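PDB 3CTP: periplasmic binding protein/LacI transcriptional regulator from Alkaliphilus metalliredigens, which binds beta-D-xylulofuranose between its two lobes and probably regulates transcription by binding DNA. Local coordinates for residues 82-85 and 86-89; 97-101 and 102-106; 254-257 and 258-262. All blocks are in the same frame, centred on the assembly; numbering follows the deposited sequence. Where two conformers were deposited one is given.

All three contacts are local and follow one another along the chain; none nests within or crosses another. Interaction 1 lies in the last turns of helix 73-88, inside the beta-alpha-beta unit that runs from strand 62-67 to strand 92-97. The chain then passes through strand 92-97 into interaction 2, where the loop 97-101 is closed against the first turn of helix 102-114. Nearest atoms of these two are about 13 Å apart, yet both reach the second subunit. Interaction 3 comes much later, on the opposite side of the chain's centre, and closes the loop between helix 240-252 and strand 262-264 beside a sodium ion.

Interaction 1: residues 82-85 and 86-89; sequences IEEY and AKNK
Glu84 and Lys87, three residues apart on helix 73-88, run side by side and bring opposite charges together loosely: OE1 of Glu84 lies 3.7 Å from NZ of Lys87, a long salt bridge. A water closes the gap, giving a proton to Glu84 OE1 and accepting one from Lys87 NZ at 2.8 Å. The bend of the Glu84 chain at its second torsion (chi2 -77°) brings OE1 round toward Lys87.

The main-chain bonds are those of a helix running out. Ala86 N reaches Ile82 O at 2.8 Å, and Lys87 N and Asn88 N bond in the same way to Glu83 O and Glu84 O. The last of the series, Lys89 N to Tyr85 O, is weak at 3.4 Å. A water also donates to Tyr85 O and lies in plane at the edge of the tyrosine ring.

Among the other side chains, the Asn88 amide lies alongside Tyr85, its plane 68° from the ring. Ile82 and Tyr85 rest on Ala290 of helix 286-302, with the tyrosine hydroxyl bonded to Glu287. Glu83 OE2 bonds to Tyr108 OH of the second subunit, and Lys87 packs on Lys104 of that subunit.

The chemistry thus implies a helix end tied to its surroundings by mixed means, while the charges of Glu84 and Lys87 meet only at long range, with a water bridging them.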
loop_
_atom_site.group_PDB
_atom_site.type_symbol
_atom_site.label_atom_id
_atom_site.label_comp_id
_atom_site.label_asym_id
_atom_site.label_seq_id
_atom_site.Cartn_x
_atom_site.Cartn_y
_atom_site.Cartn_z
ATOM N N ILE A 82 5.846 7.214 -11.010
ATOM C CA ILE A 82 5.397 8.440 -11.664
ATOM C C ILE A 82 6.045 9.660 -10.997
ATOM O O ILE A 82 6.448 10.604 -11.670
ATOM C CB ILE A 82 3.873 8.547 -11.606
ATOM C CG1 ILE A 82 3.251 7.461 -12.502
ATOM C CG2 ILE A 82 3.421 9.903 -12.093
ATOM C CD1 ILE A 82 1.723 7.339 -12.413
ATOM N N GLU A 83 6.146 9.646 -9.662
ATOM C CA GLU A 83 6.755 10.789 -8.982
ATOM C C GLU A 83 8.197 10.995 -9.450
ATOM O O GLU A 83 8.631 12.129 -9.674
ATOM C CB GLU A 83 6.685 10.647 -7.455
ATOM C CG GLU A 83 7.391 11.824 -6.761
ATOM C CD GLU A 83 6.605 12.426 -5.621
ATOM O OE1 GLU A 83 5.452 12.003 -5.368
ATOM O OE2 GLU A 83 7.146 13.365 -4.993
ATOM N N GLU A 84 8.926 9.908 -9.640
ATOM C CA GLU A 84 10.321 10.006 -10.120
ATOM C C GLU A 84 10.393 10.637 -11.499
ATOM O O GLU A 84 11.223 11.537 -11.756
ATOM C CB GLU A 84 10.962 8.618 -10.191
ATOM C CG GLU A 84 11.175 7.970 -8.837
ATOM C CD GLU A 84 12.385 8.525 -8.068
ATOM O OE1 GLU A 84 13.130 9.404 -8.584
ATOM O OE2 GLU A 84 12.600 8.033 -6.945
ATOM N N TYR A 85 9.574 10.130 -12.422
ATOM C CA TYR A 85 9.579 10.692 -13.756
ATOM C C TYR A 85 9.094 12.132 -13.790
ATOM O O TYR A 85 9.595 12.940 -14.590
ATOM C CB TYR A 85 8.821 9.810 -14.752
ATOM C CG TYR A 85 9.582 8.562 -15.124
ATOM C CD1 TYR A 85 9.290 7.358 -14.542
ATOM C CD2 TYR A 85 10.628 8.608 -16.055
ATOM C CE1 TYR A 85 9.990 6.200 -14.874
ATOM C CE2 TYR A 85 11.339 7.438 -16.394
ATOM C CZ TYR A 85 11.012 6.250 -15.784
ATOM O OH TYR A 85 11.689 5.078 -16.084
ATOM N N ALA A 86 8.118 12.473 -12.947
ATOM C CA ALA A 86 7.651 13.864 -12.864
ATOM C C ALA A 86 8.774 14.766 -12.372
ATOM O O ALA A 86 8.993 15.849 -12.901
ATOM C CB ALA A 86 6.473 13.948 -11.882
ATOM N N LYS A 87 9.491 14.302 -11.356
ATOM C CA LYS A 87 10.614 15.069 -10.822
ATOM C C LYS A 87 11.669 15.335 -11.909
ATOM O O LYS A 87 12.228 16.446 -11.971
ATOM C CB LYS A 87 11.214 14.333 -9.628
ATOM C CG LYS A 87 12.432 15.052 -9.040
ATOM C CD LYS A 87 12.813 14.447 -7.684
ATOM C CE LYS A 87 13.472 13.102 -7.881
ATOM N NZ LYS A 87 13.733 12.426 -6.565
ATOM N N ASN A 88 11.956 14.347 -12.748
ATOM C CA ASN A 88 12.919 14.565 -13.840
ATOM C C ASN A 88 12.508 15.735 -14.739
ATOM O O ASN A 88 13.367 16.397 -15.347
ATOM C CB ASN A 88 13.035 13.315 -14.712
ATOM C CG ASN A 88 13.639 12.144 -13.979
ATOM O OD1 ASN A 88 14.057 12.266 -12.831
ATOM N ND2 ASN A 88 13.692 10.996 -14.645
ATOM N N LYS A 89 11.199 15.964 -14.866
ATOM C CA LYS A 89 10.674 17.021 -15.730
ATOM C C LYS A 89 10.450 18.319 -14.979
ATOM O O LYS A 89 9.991 19.303 -15.588
ATOM C CB LYS A 89 9.327 16.591 -16.353
ATOM C CG LYS A 89 9.416 15.390 -17.291
ATOM C CD LYS A 89 9.919 15.832 -18.672
ATOM C CE LYS A 89 10.224 14.648 -19.584
ATOM N NZ LYS A 89 9.127 13.644 -19.652
HETATM O O HOH W 1 15.508 10.489 -7.588
HETATM O O HOH W 2 13.870 10.740 -10.985
HETATM O O HOH W 3 10.562 12.062 -17.013
#

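Interaction 2: residues 97-101 and 102-106; sequences NTDDD and KEKEK
Asp101 turns its carboxylate back over the first turn of helix 102-114, where OD2 accepts from Lys104 N at 2.9 Å through the anti lone pair, a somewhat bent bond (150°). One residue further on, Glu105 N reaches Asp101 O at 3.0 Å, so the aspartate holds the turn by side chain and main chain alike. CG stands opposite the backbone nitrogen (chi1 -177°), which points the carboxylate at the amide of Lys104.

Lys104 then carries the contact back to the loop. Its chain, extended beyond CG, runs past Asp101 CB and the carbonyl of Thr98, with CD 3.6 Å from Thr98 O. In the conformer described here, one of two modelled for Asp99, it ends in a salt bridge of 3.2 Å from NZ to Asp99 OD2, met on the anti side and 24° out of the carboxylate plane. Replacing Lys104 by an alanine would probably strip the cover from the Thr98 carbonyl and Asp101 CB, and leave Asp99 OD2 without this positive mate.

Further out, Thr98 CG2 packs on Glu105 CA at 3.9 Å, and Thr98 O accepts from Asp101 N, which helps close the bend of the loop. Asp99 OD1 is bonded to Asn69, Glu105 to Ser125, Tyr131 and Gln126, and Asp100 forms a salt bridge with Arg124, a residue of the sugar pocket.

Asp101 is therefore a classical N-cap, set where strand 92-97 hands over to helix 102-114 in the alternating strand-and-helix lobe of a periplasmic-binding-protein fold.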
loop_
_atom_site.group_PDB
_atom_site.type_symbol
_atom_site.label_atom_id
_atom_site.label_comp_id
_atom_site.label_asym_id
_atom_site.label_seq_id
_atom_site.Cartn_x
_atom_site.Cartn_y
_atom_site.Cartn_z
ATOM N N ASN A 97 -6.941 10.244 -3.627
ATOM C CA ASN A 97 -7.484 8.958 -3.477
ATOM C C ASN A 97 -8.941 8.923 -4.001
ATOM O O ASN A 97 -9.809 9.499 -3.365
ATOM C CB ASN A 97 -7.531 8.778 -1.959
ATOM C CG ASN A 97 -8.111 7.511 -1.572
ATOM O OD1 ASN A 97 -8.563 6.776 -2.428
ATOM N ND2 ASN A 97 -8.114 7.213 -0.269
ATOM N N THR A 98 -9.222 8.291 -5.145
ATOM C CA THR A 98 -10.642 8.359 -5.638
ATOM C C THR A 98 -11.478 7.156 -5.246
ATOM O O THR A 98 -12.709 7.185 -5.366
ATOM C CB THR A 98 -10.746 8.506 -7.159
ATOM O OG1 THR A 98 -10.202 7.336 -7.764
ATOM C CG2 THR A 98 -10.037 9.771 -7.654
ATOM N N ASP A 99 -10.839 6.089 -4.768
ATOM C CA ASP A 99 -11.556 4.893 -4.317
ATOM C C ASP A 99 -12.575 4.343 -5.296
ATOM O O ASP A 99 -13.629 3.833 -4.901
ATOM C CB ASP A 99 -12.260 5.169 -3.001
ATOM C CG ASP A 99 -11.362 4.974 -1.847
ATOM O OD1 ASP A 99 -10.556 4.012 -1.884
ATOM O OD2 ASP A 99 -11.461 5.791 -0.921
ATOM N N ASP A 100 -12.259 4.437 -6.576
ATOM C CA ASP A 100 -13.159 3.951 -7.606
ATOM C C ASP A 100 -14.572 4.475 -7.395
ATOM O O ASP A 100 -15.566 3.786 -7.673
ATOM C CB ASP A 100 -13.181 2.426 -7.632
ATOM C CG ASP A 100 -11.827 1.844 -8.047
ATOM O OD1 ASP A 100 -11.288 2.269 -9.095
ATOM O OD2 ASP A 100 -11.340 0.939 -7.346
ATOM N N ASP A 101 -14.656 5.735 -7.005
ATOM C CA ASP A 101 -15.955 6.370 -6.777
ATOM C C ASP A 101 -16.089 7.596 -7.662
ATOM O O ASP A 101 -15.253 8.500 -7.628
ATOM C CB ASP A 101 -16.084 6.787 -5.315
ATOM C CG ASP A 101 -17.450 7.387 -5.012
ATOM O OD1 ASP A 101 -18.424 6.622 -4.896
ATOM O OD2 ASP A 101 -17.544 8.604 -4.935
ATOM N N LYS A 102 -17.154 7.631 -8.449
ATOM C CA LYS A 102 -17.343 8.720 -9.383
ATOM C C LYS A 102 -17.435 10.060 -8.658
ATOM O O LYS A 102 -16.935 11.079 -9.128
ATOM C CB LYS A 102 -18.626 8.456 -10.209
ATOM C CG LYS A 102 -18.777 9.381 -11.407
ATOM C CD LYS A 102 -20.074 9.121 -12.196
ATOM C CE LYS A 102 -20.235 7.654 -12.550
ATOM N NZ LYS A 102 -21.256 7.465 -13.652
ATOM N N GLU A 103 -18.106 10.095 -7.512
ATOM C CA GLU A 103 -18.245 11.388 -6.845
ATOM C C GLU A 103 -16.937 11.875 -6.203
ATOM O O GLU A 103 -16.661 13.073 -6.165
ATOM C CB GLU A 103 -19.389 11.348 -5.838
ATOM C CG GLU A 103 -20.701 10.842 -6.478
ATOM C CD GLU A 103 -21.121 11.578 -7.766
ATOM O OE1 GLU A 103 -21.042 12.827 -7.826
ATOM O OE2 GLU A 103 -21.559 10.895 -8.721
ATOM N N LYS A 104 -16.119 10.962 -5.694
ATOM C CA LYS A 104 -14.809 11.384 -5.188
ATOM C C LYS A 104 -13.940 11.882 -6.332
ATOM O O LYS A 104 -13.196 12.852 -6.192
ATOM C CB LYS A 104 -14.091 10.238 -4.463
ATOM C CG LYS A 104 -14.716 9.932 -3.107
ATOM C CD LYS A 104 -14.078 8.715 -2.462
ATOM C CE LYS A 104 -14.834 8.373 -1.176
ATOM N NZ LYS A 104 -14.280 7.193 -0.456
ATOM N N GLU A 105 -14.014 11.209 -7.470
ATOM C CA GLU A 105 -13.263 11.686 -8.631
ATOM C C GLU A 105 -13.723 13.086 -9.028
ATOM O O GLU A 105 -12.908 13.976 -9.300
ATOM C CB GLU A 105 -13.427 10.713 -9.815
ATOM C CG GLU A 105 -12.614 11.151 -11.005
ATOM C CD GLU A 105 -12.738 10.204 -12.175
ATOM O OE1 GLU A 105 -13.494 9.198 -12.080
ATOM O OE2 GLU A 105 -12.039 10.487 -13.183
ATOM N N LYS A 106 -15.038 13.296 -9.077
ATOM C CA LYS A 106 -15.537 14.621 -9.445
ATOM C C LYS A 106 -15.048 15.705 -8.478
ATOM O O LYS A 106 -14.658 16.814 -8.877
ATOM C CB LYS A 106 -17.075 14.592 -9.484
ATOM C CG LYS A 106 -17.696 15.932 -9.795
ATOM C CD LYS A 106 -19.223 15.800 -9.914
ATOM C CE LYS A 106 -19.646 14.955 -11.118
ATOM N NZ LYS A 106 -21.160 14.793 -11.190
HETATM O O HOH W 4 -18.659 5.048 -8.657
HETATM O O HOH W 5 -13.524 7.180 -10.192
#

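Interaction 3: residues 254-257 and 258-262; sequences GVSI and PQEVQ. With NA (sodium ion), chain D.
Glu260 swings CG opposite its own carbonyl carbon (chi1 -69°) and then runs out extended, which carries OE1 back to Ser256 N. That oxygen uses its anti lone pair to accept the amide at 2.8 Å, with an angle of 162°. In return Glu260 N donates to Ser256 O, also 2.8 Å away, from 32° outside the carbonyl plane. This reciprocal pair closes the loop that follows a Schellman motif, in which Gly254, at positive phi, is the C-prime residue ending helix 240-252.

Between the bonded residues the chain reverses through a cis peptide linking Ile257 to Pro258, and this kink probably helps bring Ser256 and Glu260 together. One water donates to both Gly254 O and Glu260 OE1 and accepts from Ser256 OG, so OE1 is gripped by water as well as by the amide.

Beneath this polar loop lies an apolar layer. Val261 CG1 meets Val255 CG1 at 3.8 Å, the two side chains passing at a slant, and touches Ile257 CG1 at 4.0 Å, here with the side chains alongside one another. Leu250 of helix 240-252 lies against all three, fastening the loop to the helix it has just left.

While its carboxylate faces the loop, the same Glu260 serves a metal with its main chain: the sodium ion, bound also by the carbonyls of Val230 and Tyr232 and by two waters, sits 2.2 Å from Glu260 O.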
loop_
_atom_site.group_PDB
_atom_site.type_symbol
_atom_site.label_atom_id
_atom_site.label_comp_id
_atom_site.label_asym_id
_atom_site.label_seq_id
_atom_site.Cartn_x
_atom_site.Cartn_y
_atom_site.Cartn_z
ATOM N N GLY A 254 -6.548 -25.298 4.457
ATOM C CA GLY A 254 -5.548 -26.356 4.332
ATOM C C GLY A 254 -5.201 -26.764 2.917
ATOM O O GLY A 254 -4.619 -27.831 2.696
ATOM N N VAL A 255 -5.532 -25.914 1.947
ATOM C CA VAL A 255 -5.280 -26.224 0.537
ATOM C C VAL A 255 -3.807 -26.026 0.204
ATOM O O VAL A 255 -3.189 -25.057 0.660
ATOM C CB VAL A 255 -6.189 -25.360 -0.390
ATOM C CG1 VAL A 255 -5.793 -25.504 -1.852
ATOM C CG2 VAL A 255 -7.632 -25.762 -0.217
ATOM N N SER A 256 -3.234 -26.957 -0.568
ATOM C CA SER A 256 -1.835 -26.872 -0.943
ATOM C C SER A 256 -1.738 -26.281 -2.334
ATOM O O SER A 256 -2.369 -26.759 -3.269
ATOM C CB SER A 256 -1.160 -28.257 -0.921
ATOM O OG SER A 256 -0.852 -28.619 0.419
ATOM N N ILE A 257 -0.951 -25.218 -2.452
ATOM C CA ILE A 257 -0.705 -24.562 -3.735
ATOM C C ILE A 257 0.786 -24.730 -4.011
ATOM O O ILE A 257 1.605 -24.408 -3.156
ATOM C CB ILE A 257 -1.050 -23.066 -3.615
ATOM C CG1 ILE A 257 -2.536 -22.891 -3.281
ATOM C CG2 ILE A 257 -0.718 -22.311 -4.897
ATOM C CD1 ILE A 257 -2.876 -21.492 -2.736
ATOM N N PRO A 258 1.148 -25.216 -5.205
ATOM C CA PRO A 258 0.311 -25.485 -6.375
ATOM C C PRO A 258 -0.138 -26.941 -6.513
ATOM O O PRO A 258 -0.711 -27.301 -7.544
ATOM C CB PRO A 258 1.274 -25.203 -7.530
ATOM C CG PRO A 258 2.600 -25.659 -7.006
ATOM C CD PRO A 258 2.584 -25.358 -5.524
ATOM N N GLN A 259 0.136 -27.763 -5.500
ATOM C CA GLN A 259 -0.155 -29.205 -5.593
ATOM C C GLN A 259 -1.625 -29.506 -5.862
ATOM O O GLN A 259 -1.955 -30.427 -6.619
ATOM C CB GLN A 259 0.268 -29.920 -4.308
ATOM C CG GLN A 259 1.765 -29.951 -4.080
ATOM C CD GLN A 259 2.252 -28.811 -3.214
ATOM O OE1 GLN A 259 1.690 -27.718 -3.227
ATOM N NE2 GLN A 259 3.310 -29.068 -2.437
ATOM N N GLU A 260 -2.512 -28.740 -5.239
ATOM C CA GLU A 260 -3.931 -29.006 -5.372
ATOM C C GLU A 260 -4.612 -28.026 -6.319
ATOM O O GLU A 260 -5.620 -28.352 -6.954
ATOM C CB GLU A 260 -4.588 -28.921 -4.005
ATOM C CG GLU A 260 -4.164 -30.077 -3.107
ATOM C CD GLU A 260 -4.965 -30.142 -1.841
ATOM O OE1 GLU A 260 -4.756 -29.299 -0.953
ATOM O OE2 GLU A 260 -5.793 -31.075 -1.723
ATOM N N VAL A 261 -4.090 -26.807 -6.392
ATOM C CA VAL A 261 -4.656 -25.851 -7.324
ATOM C C VAL A 261 -3.560 -24.865 -7.672
ATOM O O VAL A 261 -2.740 -24.519 -6.803
ATOM C CB VAL A 261 -5.868 -25.149 -6.728
ATOM C CG1 VAL A 261 -5.456 -24.405 -5.508
ATOM C CG2 VAL A 261 -6.501 -24.186 -7.768
ATOM N N GLN A 262 -3.511 -24.464 -8.939
ATOM C CA GLN A 262 -2.496 -23.507 -9.409
ATOM C C GLN A 262 -3.137 -22.137 -9.514
ATOM O O GLN A 262 -4.332 -22.055 -9.790
ATOM C CB GLN A 262 -1.955 -23.916 -10.764
ATOM C CG GLN A 262 -1.302 -25.330 -10.749
ATOM C CD GLN A 262 -0.632 -25.638 -12.060
ATOM O OE1 GLN A 262 0.225 -24.888 -12.515
ATOM N NE2 GLN A 262 -1.063 -26.727 -12.714
HETATM NA NA NA D . -7.716 -28.878 -7.566
HETATM O O HOH W 6 -3.516 -29.820 1.311
HETATM O O HOH W 7 -8.033 -30.885 -6.621
HETATM O O HOH W 8 -7.227 -30.154 -9.353
#